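Local coordinates for uncharacterized protein conserved in bacteria (Cupriavidus necator, PDB 5DMH) that catalyses the ATP-dependent phosphorylation of 3-oxo-tetronate to 3-oxo-tetronate 4-phosphate, as a member of the four-carbon acid sugar kinase family, at residues A[48-53]-A[257-262]; A[31-36]-A[54-59]; A[43-48]-A[406-411]. All coordinates share one frame; numbering follows the deposited sequence.

Contact 1 (A[48-53]-A[257-262]); sequences ANTLVR and GIALGL
T50 and L51, near the C-terminal end of helix 41-53, pack against A259 and L260 in the loop that leads from strand 251-254 into helix 262-268. The contact is helix-to-loop packing inside the alpha/beta sugar-binding N-terminal domain. Its side-chain contacts are apolar, and no hydrogen bond crosses it. The methyl CG2 of T50 meets the branch CD2 of L260 at 3.7 Å, with the two side chains crossing at about a right angle. T50 presents this methyl because CG2 lies anti to the backbone N, which leaves OG1 beside that N. The same CG2 comes within 4.2 Å of the carbonyl carbon C of A259. The next residue, L51, reaches across with CD2 to CB of A259. A 3-10 turn begins at G257, and a type I beta turn runs from A259 to L262. L260 starts out facing away from the helix, yet its CD2 turns back to T50. Its side chain also packs on L239 and F240 of helix 236-245. N54, which also touches L260, gives a hydrogen bond from ND2 to the backbone O of T50. The loop turn is closed by L262 N, which bonds to A259 O at 3.0 Å.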
ATOM      1  N   ALA A  48      -1.708   6.402  -5.410  1.00 15.73           N
ATOM      2  CA  ALA A  48      -2.458   6.976  -6.495  1.00 19.10           C
ATOM      3  C   ALA A  48      -3.392   8.077  -5.971  1.00 20.66           C
ATOM      4  O   ALA A  48      -3.553   9.098  -6.606  1.00 18.63           O
ATOM      5  CB  ALA A  48      -3.234   5.914  -7.270  1.00 19.14           C
ATOM      6  N   ASN A  49      -3.985   7.867  -4.809  1.00 17.04           N
ATOM      7  CA  ASN A  49      -4.837   8.900  -4.212  1.00 21.08           C
ATOM      8  C   ASN A  49      -4.078  10.220  -4.020  1.00 20.32           C
ATOM      9  O   ASN A  49      -4.568  11.292  -4.371  1.00 20.64           O
ATOM     10  CB  ASN A  49      -5.373   8.389  -2.871  1.00 19.65           C
ATOM     11  CG  ASN A  49      -6.259   9.405  -2.148  1.00 20.07           C
ATOM     12  OD1 ASN A  49      -7.303   9.834  -2.649  1.00 21.07           O
ATOM     13  ND2 ASN A  49      -5.825   9.798  -0.960  1.00 20.37           N
ATOM     14  N   THR A  50      -2.893  10.128  -3.429  1.00 20.12           N
ATOM     15  CA  THR A  50      -2.051  11.292  -3.224  1.00 18.51           C
ATOM     16  C   THR A  50      -1.666  11.963  -4.526  1.00 17.79           C
ATOM     17  O   THR A  50      -1.707  13.194  -4.627  1.00 18.49           O
ATOM     18  CB  THR A  50      -0.795  10.936  -2.391  1.00 18.27           C
ATOM     19  OG1 THR A  50      -1.212  10.773  -1.027  1.00 21.72           O
ATOM     20  CG2 THR A  50       0.231  12.065  -2.474  1.00 21.16           C
ATOM     21  N   LEU A  51      -1.326  11.174  -5.541  1.00 18.91           N
ATOM     22  CA  LEU A  51      -1.003  11.758  -6.839  1.00 21.71           C
ATOM     23  C   LEU A  51      -2.204  12.457  -7.493  1.00 24.34           C
ATOM     24  O   LEU A  51      -2.071  13.575  -7.992  1.00 22.77           O
ATOM     25  CB  LEU A  51      -0.430  10.692  -7.766  1.00 18.66           C
ATOM     26  CG  LEU A  51       0.942  10.197  -7.331  1.00 21.86           C
ATOM     27  CD1 LEU A  51       1.297   8.956  -8.142  1.00 22.44           C
ATOM     28  CD2 LEU A  51       1.981  11.274  -7.491  1.00 18.31           C
ATOM     29  N   VAL A  52      -3.377  11.813  -7.478  1.00 19.47           N
ATOM     30  CA  VAL A  52      -4.568  12.417  -8.059  1.00 20.47           C
ATOM     31  C   VAL A  52      -4.926  13.705  -7.334  1.00 20.89           C
ATOM     32  O   VAL A  52      -5.235  14.711  -7.956  1.00 21.94           O
ATOM     33  CB  VAL A  52      -5.760  11.435  -8.019  1.00 23.21           C
ATOM     34  CG1 VAL A  52      -7.077  12.149  -8.314  1.00 27.38           C
ATOM     35  CG2 VAL A  52      -5.498  10.275  -8.980  1.00 23.28           C
ATOM     36  N   ARG A  53      -4.859  13.672  -6.008  1.00 21.54           N
ATOM     37  CA  ARG A  53      -5.228  14.836  -5.209  1.00 26.10           C
ATOM     38  C   ARG A  53      -4.274  15.996  -5.397  1.00 25.70           C
ATOM     39  O   ARG A  53      -4.620  17.134  -5.076  1.00 25.42           O
ATOM     40  CB  ARG A  53      -5.319  14.470  -3.731  1.00 23.86           C
ATOM     41  CG  ARG A  53      -6.638  13.745  -3.379  1.00 30.79           C
ATOM     42  CD  ARG A  53      -6.516  12.983  -2.086  1.00 29.31           C
ATOM     43  NE  ARG A  53      -6.388  13.819  -0.880  1.00 28.01           N
ATOM     44  CZ  ARG A  53      -7.405  14.381  -0.221  1.00 27.82           C
ATOM     45  NH1 ARG A  53      -8.657  14.285  -0.650  1.00 27.96           N
ATOM     46  NH2 ARG A  53      -7.164  15.059   0.883  1.00 31.05           N
ATOM     47  N   GLY A 257       3.365   9.694   1.347  1.00 13.94           N
ATOM     48  CA  GLY A 257       3.671  11.073   1.688  1.00 19.14           C
ATOM     49  C   GLY A 257       4.801  11.657   0.869  1.00 14.74           C
ATOM     50  O   GLY A 257       4.801  12.853   0.526  1.00 15.87           O
ATOM     51  N   ILE A 258       5.799  10.833   0.565  1.00 14.54           N
ATOM     52  CA  ILE A 258       6.956  11.354  -0.168  1.00 17.35           C
ATOM     53  C   ILE A 258       6.574  11.795  -1.592  1.00 15.93           C
ATOM     54  O   ILE A 258       7.330  12.520  -2.254  1.00 17.29           O
ATOM     55  CB  ILE A 258       8.118  10.356  -0.177  1.00 16.85           C
ATOM     56  CG1 ILE A 258       9.416  11.033  -0.613  1.00 14.89           C
ATOM     57  CG2 ILE A 258       7.855   9.179  -1.122  1.00 15.31           C
ATOM     58  CD1 ILE A 258       9.817  12.246   0.255  1.00 19.90           C
ATOM     59  N   ALA A 259       5.406  11.359  -2.067  1.00 14.56           N
ATOM     60  CA  ALA A 259       4.922  11.744  -3.406  1.00 21.07           C
ATOM     61  C   ALA A 259       4.211  13.079  -3.433  1.00 22.12           C
ATOM     62  O   ALA A 259       3.940  13.619  -4.519  1.00 20.93           O
ATOM     63  CB  ALA A 259       3.998  10.681  -3.973  1.00 17.20           C
ATOM     64  N   LEU A 260       3.881  13.609  -2.251  1.00 19.97           N
ATOM     65  CA  LEU A 260       3.091  14.839  -2.156  1.00 19.46           C
ATOM     66  C   LEU A 260       3.554  15.937  -3.107  1.00 21.23           C
ATOM     67  O   LEU A 260       2.736  16.601  -3.773  1.00 21.11           O
ATOM     68  CB  LEU A 260       3.135  15.364  -0.713  1.00 19.82           C
ATOM     69  CG  LEU A 260       2.206  14.634   0.251  1.00 21.99           C
ATOM     70  CD1 LEU A 260       2.461  15.115   1.670  1.00 24.44           C
ATOM     71  CD2 LEU A 260       0.744  14.868  -0.100  1.00 23.70           C
ATOM     72  N   GLY A 261       4.868  16.163  -3.140  1.00 20.59           N
ATOM     73  CA  GLY A 261       5.436  17.263  -3.882  1.00 22.72           C
ATOM     74  C   GLY A 261       5.893  16.950  -5.302  1.00 20.75           C
ATOM     75  O   GLY A 261       6.453  17.824  -5.968  1.00 20.39           O
ATOM     76  N   LEU A 262       5.695  15.715  -5.764  1.00 22.30           N
ATOM     77  CA  LEU A 262       6.256  15.341  -7.071  1.00 20.23           C
ATOM     78  C   LEU A 262       5.489  15.991  -8.225  1.00 19.69           C
ATOM     79  O   LEU A 262       6.088  16.465  -9.188  1.00 21.13           O
ATOM     80  CB  LEU A 262       6.357  13.823  -7.203  1.00 17.95           C
ATOM     81  CG  LEU A 262       7.238  13.184  -6.118  1.00 22.64           C
ATOM     82  CD1 LEU A 262       7.301  11.677  -6.277  1.00 21.80           C
ATOM     83  CD2 LEU A 262       8.630  13.796  -6.084  1.00 22.78           C
TER

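Contact 2 (A[31-36]-A[54-59])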
ATOM      1  N   ARG A  31       2.974  11.717 -22.884  1.00 50.65           N
ATOM      2  CA  ARG A  31       3.286  10.421 -22.294  1.00 41.02           C
ATOM      3  C   ARG A  31       3.341  10.536 -20.774  1.00 39.54           C
ATOM      4  O   ARG A  31       3.494  11.640 -20.250  1.00 39.13           O
ATOM      5  CB  ARG A  31       4.618   9.897 -22.833  1.00 44.18           C
ATOM      6  CG  ARG A  31       4.557   9.450 -24.298  1.00 46.90           C
ATOM      7  CD  ARG A  31       5.946   9.272 -24.894  1.00 59.52           C
ATOM      8  NE  ARG A  31       6.504   7.945 -24.638  1.00 56.46           N
ATOM      9  CZ  ARG A  31       7.742   7.576 -24.959  1.00 55.34           C
ATOM     10  NH1 ARG A  31       8.565   8.435 -25.546  1.00 61.35           N
ATOM     11  NH2 ARG A  31       8.161   6.342 -24.692  1.00 51.84           N
ATOM     12  N   PRO A  32       3.182   9.401 -20.059  1.00 34.19           N
ATOM     13  CA  PRO A  32       3.275   9.413 -18.593  1.00 29.93           C
ATOM     14  C   PRO A  32       4.638   9.916 -18.118  1.00 31.08           C
ATOM     15  O   PRO A  32       5.650   9.687 -18.779  1.00 28.79           O
ATOM     16  CB  PRO A  32       3.085   7.948 -18.206  1.00 30.13           C
ATOM     17  CG  PRO A  32       2.350   7.345 -19.351  1.00 39.81           C
ATOM     18  CD  PRO A  32       2.807   8.071 -20.572  1.00 34.08           C
ATOM     19  N   LEU A  33       4.635  10.605 -16.983  1.00 27.39           N
ATOM     20  CA  LEU A  33       5.821  11.233 -16.438  1.00 27.49           C
ATOM     21  C   LEU A  33       6.409  10.412 -15.298  1.00 23.81           C
ATOM     22  O   LEU A  33       7.619  10.292 -15.177  1.00 24.94           O
ATOM     23  CB  LEU A  33       5.453  12.605 -15.901  1.00 24.81           C
ATOM     24  CG  LEU A  33       5.147  13.658 -16.955  1.00 31.87           C
ATOM     25  CD1 LEU A  33       4.515  14.879 -16.331  1.00 31.59           C
ATOM     26  CD2 LEU A  33       6.430  14.035 -17.689  1.00 35.03           C
ATOM     27  N   LEU A  34       5.538   9.853 -14.475  1.00 22.16           N
ATOM     28  CA  LEU A  34       5.944   9.217 -13.231  1.00 20.91           C
ATOM     29  C   LEU A  34       5.493   7.769 -13.164  1.00 20.21           C
ATOM     30  O   LEU A  34       4.295   7.485 -13.301  1.00 22.15           O
ATOM     31  CB  LEU A  34       5.341   9.979 -12.054  1.00 20.71           C
ATOM     32  CG  LEU A  34       5.834   9.602 -10.659  1.00 19.87           C
ATOM     33  CD1 LEU A  34       7.282  10.023 -10.441  1.00 22.75           C
ATOM     34  CD2 LEU A  34       4.953  10.257  -9.611  1.00 21.62           C
ATOM     35  N   GLY A  35       6.443   6.855 -12.948  1.00 19.74           N
ATOM     36  CA  GLY A  35       6.132   5.439 -12.901  1.00 21.26           C
ATOM     37  C   GLY A  35       6.379   4.900 -11.508  1.00 18.04           C
ATOM     38  O   GLY A  35       7.435   5.138 -10.948  1.00 18.46           O
ATOM     39  N   CYS A  36       5.391   4.221 -10.927  1.00 17.38           N
ATOM     40  CA  CYS A  36       5.452   3.840  -9.530  1.00 16.44           C
ATOM     41  C   CYS A  36       5.251   2.342  -9.414  1.00 16.42           C
ATOM     42  O   CYS A  36       4.487   1.746 -10.164  1.00 17.70           O
ATOM     43  CB  CYS A  36       4.385   4.559  -8.736  1.00 18.67           C
ATOM     44  SG  CYS A  36       4.349   6.350  -8.988  1.00 18.73           S
ATOM     45  N   ASN A  54      -3.075  15.713  -5.906  1.00 22.31           N
ATOM     46  CA  ASN A  54      -2.092  16.756  -6.144  1.00 27.57           C
ATOM     47  C   ASN A  54      -1.864  17.039  -7.618  1.00 26.92           C
ATOM     48  O   ASN A  54      -0.887  17.678  -7.981  1.00 24.33           O
ATOM     49  CB  ASN A  54      -0.768  16.453  -5.436  1.00 26.02           C
ATOM     50  CG  ASN A  54      -0.853  16.700  -3.953  1.00 26.90           C
ATOM     51  OD1 ASN A  54      -0.580  17.814  -3.468  1.00 25.42           O
ATOM     52  ND2 ASN A  54      -1.254  15.676  -3.220  1.00 25.41           N
ATOM     53  N   GLY A  55      -2.799  16.587  -8.455  1.00 22.66           N
ATOM     54  CA  GLY A  55      -2.912  17.086  -9.807  1.00 23.87           C
ATOM     55  C   GLY A  55      -2.331  16.204 -10.896  1.00 29.22           C
ATOM     56  O   GLY A  55      -2.071  16.710 -11.979  1.00 24.94           O
HETATM   57  N   MSE A  56      -2.110  14.912 -10.638  1.00 26.71           N
HETATM   58  CA  MSE A  56      -1.647  14.021 -11.715  1.00 24.39           C
HETATM   59  C   MSE A  56      -2.697  12.958 -12.025  1.00 22.85           C
HETATM   60  O   MSE A  56      -3.108  12.229 -11.140  1.00 21.92           O
HETATM   61  CB  MSE A  56      -0.323  13.344 -11.364  1.00 22.03           C
HETATM   62  CG  MSE A  56       0.889  14.241 -11.455  1.00 22.43           C
HETATM   63 SE   MSE A  56       2.549  13.210 -11.083  1.00 37.67          SE
HETATM   64  CE  MSE A  56       3.149  12.937 -12.928  1.00 23.00           C
ATOM     65  N   ARG A  57      -3.182  12.933 -13.265  1.00 24.73           N
ATOM     66  CA  ARG A  57      -4.090  11.874 -13.680  1.00 24.05           C
ATOM     67  C   ARG A  57      -3.327  10.561 -13.518  1.00 25.04           C
ATOM     68  O   ARG A  57      -2.208  10.426 -13.992  1.00 28.69           O
ATOM     69  CB  ARG A  57      -4.534  12.063 -15.119  1.00 25.60           C
ATOM     70  CG  ARG A  57      -5.458  13.240 -15.280  1.00 31.83           C
ATOM     71  CD  ARG A  57      -5.825  13.499 -16.713  1.00 44.50           C
ATOM     72  NE  ARG A  57      -6.800  14.580 -16.782  1.00 53.48           N
ATOM     73  CZ  ARG A  57      -7.183  15.179 -17.904  1.00 56.92           C
ATOM     74  NH1 ARG A  57      -6.669  14.811 -19.068  1.00 57.61           N
ATOM     75  NH2 ARG A  57      -8.076  16.155 -17.853  1.00 60.34           N
ATOM     76  N   THR A  58      -3.927   9.611 -12.812  1.00 23.82           N
ATOM     77  CA  THR A  58      -3.232   8.386 -12.458  1.00 23.78           C
ATOM     78  C   THR A  58      -4.048   7.166 -12.798  1.00 26.49           C
ATOM     79  O   THR A  58      -5.248   7.160 -12.586  1.00 24.00           O
ATOM     80  CB  THR A  58      -2.905   8.374 -10.963  1.00 24.10           C
ATOM     81  OG1 THR A  58      -2.065   9.487 -10.649  1.00 22.00           O
ATOM     82  CG2 THR A  58      -2.177   7.085 -10.549  1.00 24.35           C
ATOM     83  N   VAL A  59      -3.390   6.148 -13.353  1.00 24.63           N
ATOM     84  CA  VAL A  59      -4.004   4.840 -13.542  1.00 29.17           C
ATOM     85  C   VAL A  59      -3.237   3.785 -12.741  1.00 23.72           C
ATOM     86  O   VAL A  59      -2.005   3.746 -12.752  1.00 24.21           O
ATOM     87  CB  VAL A  59      -4.057   4.445 -15.032  1.00 27.39           C
ATOM     88  CG1 VAL A  59      -4.419   2.960 -15.186  1.00 32.17           C
ATOM     89  CG2 VAL A  59      -5.060   5.332 -15.784  1.00 27.12           C
TER
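M56, a selenomethionine in this structure, sets its terminal methyl against L33 and L34 where strand 34-38 begins. The contact packs the residue after the end of helix 41-53 against the start of that strand in the sugar-binding domain. CE of M56 lies 3.8 Å from CB of L33 and also 3.8 Å from CB of L34. The M56 side chain crosses both leucines at about a right angle. It bends at chi3, near 100°, which turns CE toward the two CB atoms. SE of M56 sits farther back, 4.1 Å from CD2 of L34. L33 adds its CD1, 4.1 Å from CE of M56. L34 has CG anti to the N, at chi1 -170°, and offers CD2 to the selenium. M56 takes part in the Schellman motif that ends helix 41-53: M56 N bonds to L51 O and G55 N to V52 O, with G55, at positive phi, as C-prime. On the strand side, OG1 of T58 donates to M56 O from above the carbonyl plane, at 3.0 Å. P263 and F266 of helix 262-268 also pack on M56. The backbone of M56 is thus tied by hydrogen bonds, while its side chain meets the leucines by dispersion and the hydrophobic effect.

Contact 3 (A[43-48]-A[406-411])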
ATOM      1  N   GLY A  43      -1.470  -0.048  -0.731  1.00 16.99           N
ATOM      2  CA  GLY A  43      -0.451   0.981  -0.908  1.00 16.79           C
ATOM      3  C   GLY A  43      -0.449   1.628  -2.287  1.00 15.94           C
ATOM      4  O   GLY A  43      -0.259   2.840  -2.417  1.00 15.04           O
ATOM      5  N   ALA A  44      -0.676   0.832  -3.329  1.00 15.66           N
ATOM      6  CA  ALA A  44      -0.881   1.377  -4.654  1.00 15.77           C
ATOM      7  C   ALA A  44      -2.036   2.407  -4.673  1.00 17.96           C
ATOM      8  O   ALA A  44      -1.900   3.493  -5.263  1.00 16.44           O
ATOM      9  CB  ALA A  44      -1.157   0.245  -5.639  1.00 18.36           C
ATOM     10  N   THR A  45      -3.187   2.078  -4.061  1.00 17.28           N
ATOM     11  CA  THR A  45      -4.310   3.018  -4.070  1.00 14.84           C
ATOM     12  C   THR A  45      -4.008   4.279  -3.243  1.00 15.10           C
ATOM     13  O   THR A  45      -4.430   5.374  -3.615  1.00 17.85           O
ATOM     14  CB  THR A  45      -5.680   2.395  -3.609  1.00 15.48           C
ATOM     15  OG1 THR A  45      -5.727   2.279  -2.185  1.00 16.66           O
ATOM     16  CG2 THR A  45      -5.974   1.052  -4.281  1.00 18.55           C
ATOM     17  N   ASP A  46      -3.297   4.103  -2.139  1.00 14.94           N
ATOM     18  CA  ASP A  46      -2.857   5.186  -1.244  1.00 18.54           C
ATOM     19  C   ASP A  46      -2.007   6.167  -2.035  1.00 18.26           C
ATOM     20  O   ASP A  46      -2.327   7.343  -2.132  1.00 15.09           O
ATOM     21  CB  ASP A  46      -2.080   4.553  -0.080  1.00 14.84           C
ATOM     22  CG  ASP A  46      -1.482   5.557   0.899  1.00 15.78           C
ATOM     23  OD1 ASP A  46      -1.794   6.769   0.852  1.00 17.21           O
ATOM     24  OD2 ASP A  46      -0.682   5.099   1.755  1.00 18.59           O
ATOM     25  N   LEU A  47      -0.934   5.671  -2.641  1.00 17.08           N
ATOM     26  CA  LEU A  47      -0.114   6.497  -3.532  1.00 19.05           C
ATOM     27  C   LEU A  47      -0.901   7.163  -4.671  1.00 21.47           C
ATOM     28  O   LEU A  47      -0.784   8.367  -4.884  1.00 17.14           O
ATOM     29  CB  LEU A  47       1.014   5.648  -4.103  1.00 17.19           C
ATOM     30  CG  LEU A  47       1.888   6.344  -5.150  1.00 16.03           C
ATOM     31  CD1 LEU A  47       2.517   7.600  -4.572  1.00 19.59           C
ATOM     32  CD2 LEU A  47       2.928   5.390  -5.647  1.00 20.07           C
ATOM     33  N   ALA A  48      -1.708   6.402  -5.410  1.00 15.73           N
ATOM     34  CA  ALA A  48      -2.458   6.976  -6.495  1.00 19.10           C
ATOM     35  C   ALA A  48      -3.392   8.077  -5.971  1.00 20.66           C
ATOM     36  O   ALA A  48      -3.553   9.098  -6.606  1.00 18.63           O
ATOM     37  CB  ALA A  48      -3.234   5.914  -7.270  1.00 19.14           C
ATOM     38  N   ARG A 406      -7.964  -5.932 -13.661  1.00 20.19           N
ATOM     39  CA  ARG A 406      -6.771  -5.567 -14.419  1.00 21.97           C
ATOM     40  C   ARG A 406      -6.244  -4.160 -14.108  1.00 25.13           C
ATOM     41  O   ARG A 406      -5.043  -3.899 -14.237  1.00 26.06           O
ATOM     42  CB  ARG A 406      -7.031  -5.719 -15.927  1.00 27.11           C
ATOM     43  CG  ARG A 406      -7.193  -7.179 -16.357  1.00 38.38           C
ATOM     44  CD  ARG A 406      -7.759  -7.311 -17.771  1.00 49.86           C
ATOM     45  NE  ARG A 406      -8.139  -8.695 -18.063  1.00 61.01           N
ATOM     46  CZ  ARG A 406      -8.649  -9.116 -19.217  1.00 66.26           C
ATOM     47  NH1 ARG A 406      -8.849  -8.268 -20.221  1.00 67.57           N
ATOM     48  NH2 ARG A 406      -8.963 -10.396 -19.370  1.00 69.95           N
ATOM     49  N   ALA A 407      -7.136  -3.261 -13.706  1.00 19.94           N
ATOM     50  CA  ALA A 407      -6.748  -1.871 -13.470  1.00 23.93           C
ATOM     51  C   ALA A 407      -7.857  -1.181 -12.699  1.00 24.52           C
ATOM     52  O   ALA A 407      -8.988  -1.656 -12.689  1.00 21.72           O
ATOM     53  CB  ALA A 407      -6.475  -1.161 -14.785  1.00 26.42           C
ATOM     54  N   LEU A 408      -7.515  -0.082 -12.036  1.00 19.38           N
ATOM     55  CA  LEU A 408      -8.444   0.669 -11.206  1.00 23.35           C
ATOM     56  C   LEU A 408      -8.342   2.154 -11.551  1.00 24.56           C
ATOM     57  O   LEU A 408      -7.243   2.683 -11.824  1.00 21.97           O
ATOM     58  CB  LEU A 408      -8.132   0.480  -9.723  1.00 22.77           C
ATOM     59  CG  LEU A 408      -8.368  -0.912  -9.145  1.00 20.59           C
ATOM     60  CD1 LEU A 408      -7.884  -1.014  -7.719  1.00 22.53           C
ATOM     61  CD2 LEU A 408      -9.834  -1.258  -9.260  1.00 22.28           C
ATOM     62  N   ARG A 409      -9.506   2.804 -11.528  1.00 25.58           N
ATOM     63  CA  ARG A 409      -9.619   4.254 -11.581  1.00 26.08           C
ATOM     64  C   ARG A 409      -9.783   4.768 -10.148  1.00 23.67           C
ATOM     65  O   ARG A 409     -10.526   4.199  -9.368  1.00 24.50           O
ATOM     66  CB  ARG A 409     -10.840   4.669 -12.413  1.00 27.64           C
ATOM     67  CG  ARG A 409     -10.990   6.172 -12.477  1.00 40.39           C
ATOM     68  CD  ARG A 409     -11.540   6.627 -13.806  1.00 47.93           C
ATOM     69  NE  ARG A 409     -12.980   6.442 -13.887  1.00 50.86           N
ATOM     70  CZ  ARG A 409     -13.881   7.423 -13.800  1.00 59.95           C
ATOM     71  NH1 ARG A 409     -13.510   8.684 -13.618  1.00 63.03           N
ATOM     72  NH2 ARG A 409     -15.174   7.138 -13.901  1.00 52.54           N
ATOM     73  N   ILE A 410      -9.096   5.852  -9.817  1.00 21.28           N
ATOM     74  CA  ILE A 410      -9.075   6.373  -8.455  1.00 20.57           C
ATOM     75  C   ILE A 410     -10.150   7.432  -8.240  1.00 21.14           C
ATOM     76  O   ILE A 410     -10.210   8.424  -8.960  1.00 22.04           O
ATOM     77  CB  ILE A 410      -7.673   6.965  -8.150  1.00 26.81           C
ATOM     78  CG1 ILE A 410      -6.575   5.981  -8.599  1.00 27.37           C
ATOM     79  CG2 ILE A 410      -7.523   7.305  -6.686  1.00 26.71           C
ATOM     80  CD1 ILE A 410      -6.653   4.579  -7.954  1.00 26.25           C
ATOM     81  N   GLY A 411     -11.018   7.206  -7.267  1.00 24.90           N
ATOM     82  CA  GLY A 411     -12.057   8.163  -6.944  1.00 23.23           C
ATOM     83  C   GLY A 411     -11.654   8.972  -5.724  1.00 28.05           C
ATOM     84  O   GLY A 411     -10.459   9.216  -5.498  1.00 24.81           O
TER
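This is a buried helix-on-strand contact between the two domains of the kinase. Helix 41-53 belongs to the sugar-binding N-terminal domain, and strand 407-415 to the nucleotide-binding C-terminal domain. The strand runs antiparallel beside strand 58-62, so beta structure continues from one domain into the other. The helix lies over this junction. All the contacts across it are apolar. CB of A48 points at the strand and meets the side chain of I410, 3.6 Å from CG1. The methyl of A48 therefore lies alongside the longer branch of the isoleucine. That branch is placed by chi1 of -47°, which puts CG1 beside the backbone N and leaves CG2 anti to it. A48 is also the residue whose CA comes nearest the strand, 6.9 Å from CA of I410.

One turn earlier, T45 makes a looser contact. Its CG2 lies 4.4 Å from CD1 of L408, a residue whose CB, like that of I410, is directed toward the helix. The hydroxyl of T45 is used within the helix, where OG1 hydrogen-bonds to the backbone O of T42. The strand is fixed on both edges by backbone hydrogen bonds: R406 and L408 pair with I62 and Q60, and R409 and G411 pair with V422 and A420. T58 and V80 cover A48 from the N-terminal domain. P419 packs on T45 from the C-terminal one. The nucleotide site is near but not part of the contact. The side chain of T45 is about 11 Å from the bound ADP and about 9 Å from G393, an inferred ATP-binding residue. At the far end of the isoleucine branch, CD1 of I410 still lies 3.7 Å from CB of A48.

Overall arrangement
From the N terminus, strand 34-38 leads into helix 41-53 and then strand 58-62. Contact 2 closes this short loop, bringing the start of the first strand to the segment after the helix. Contact 1 starts from the end of the same helix and closes a much longer loop, at 257-262. Contact 3 starts from the preceding turns and closes the longest, at 406-411. Contact 1 nests within contact 3, whereas contact 2 crosses both. A48 belongs to the helix segments of contacts 1 and 3. Contacts 1 and 2 tie parts of the N-terminal domain together, and contact 3 joins that domain to the C-terminal one. L47, from the helix segment of contact 3, touches C36 of contact 2 and A259 of contact 1.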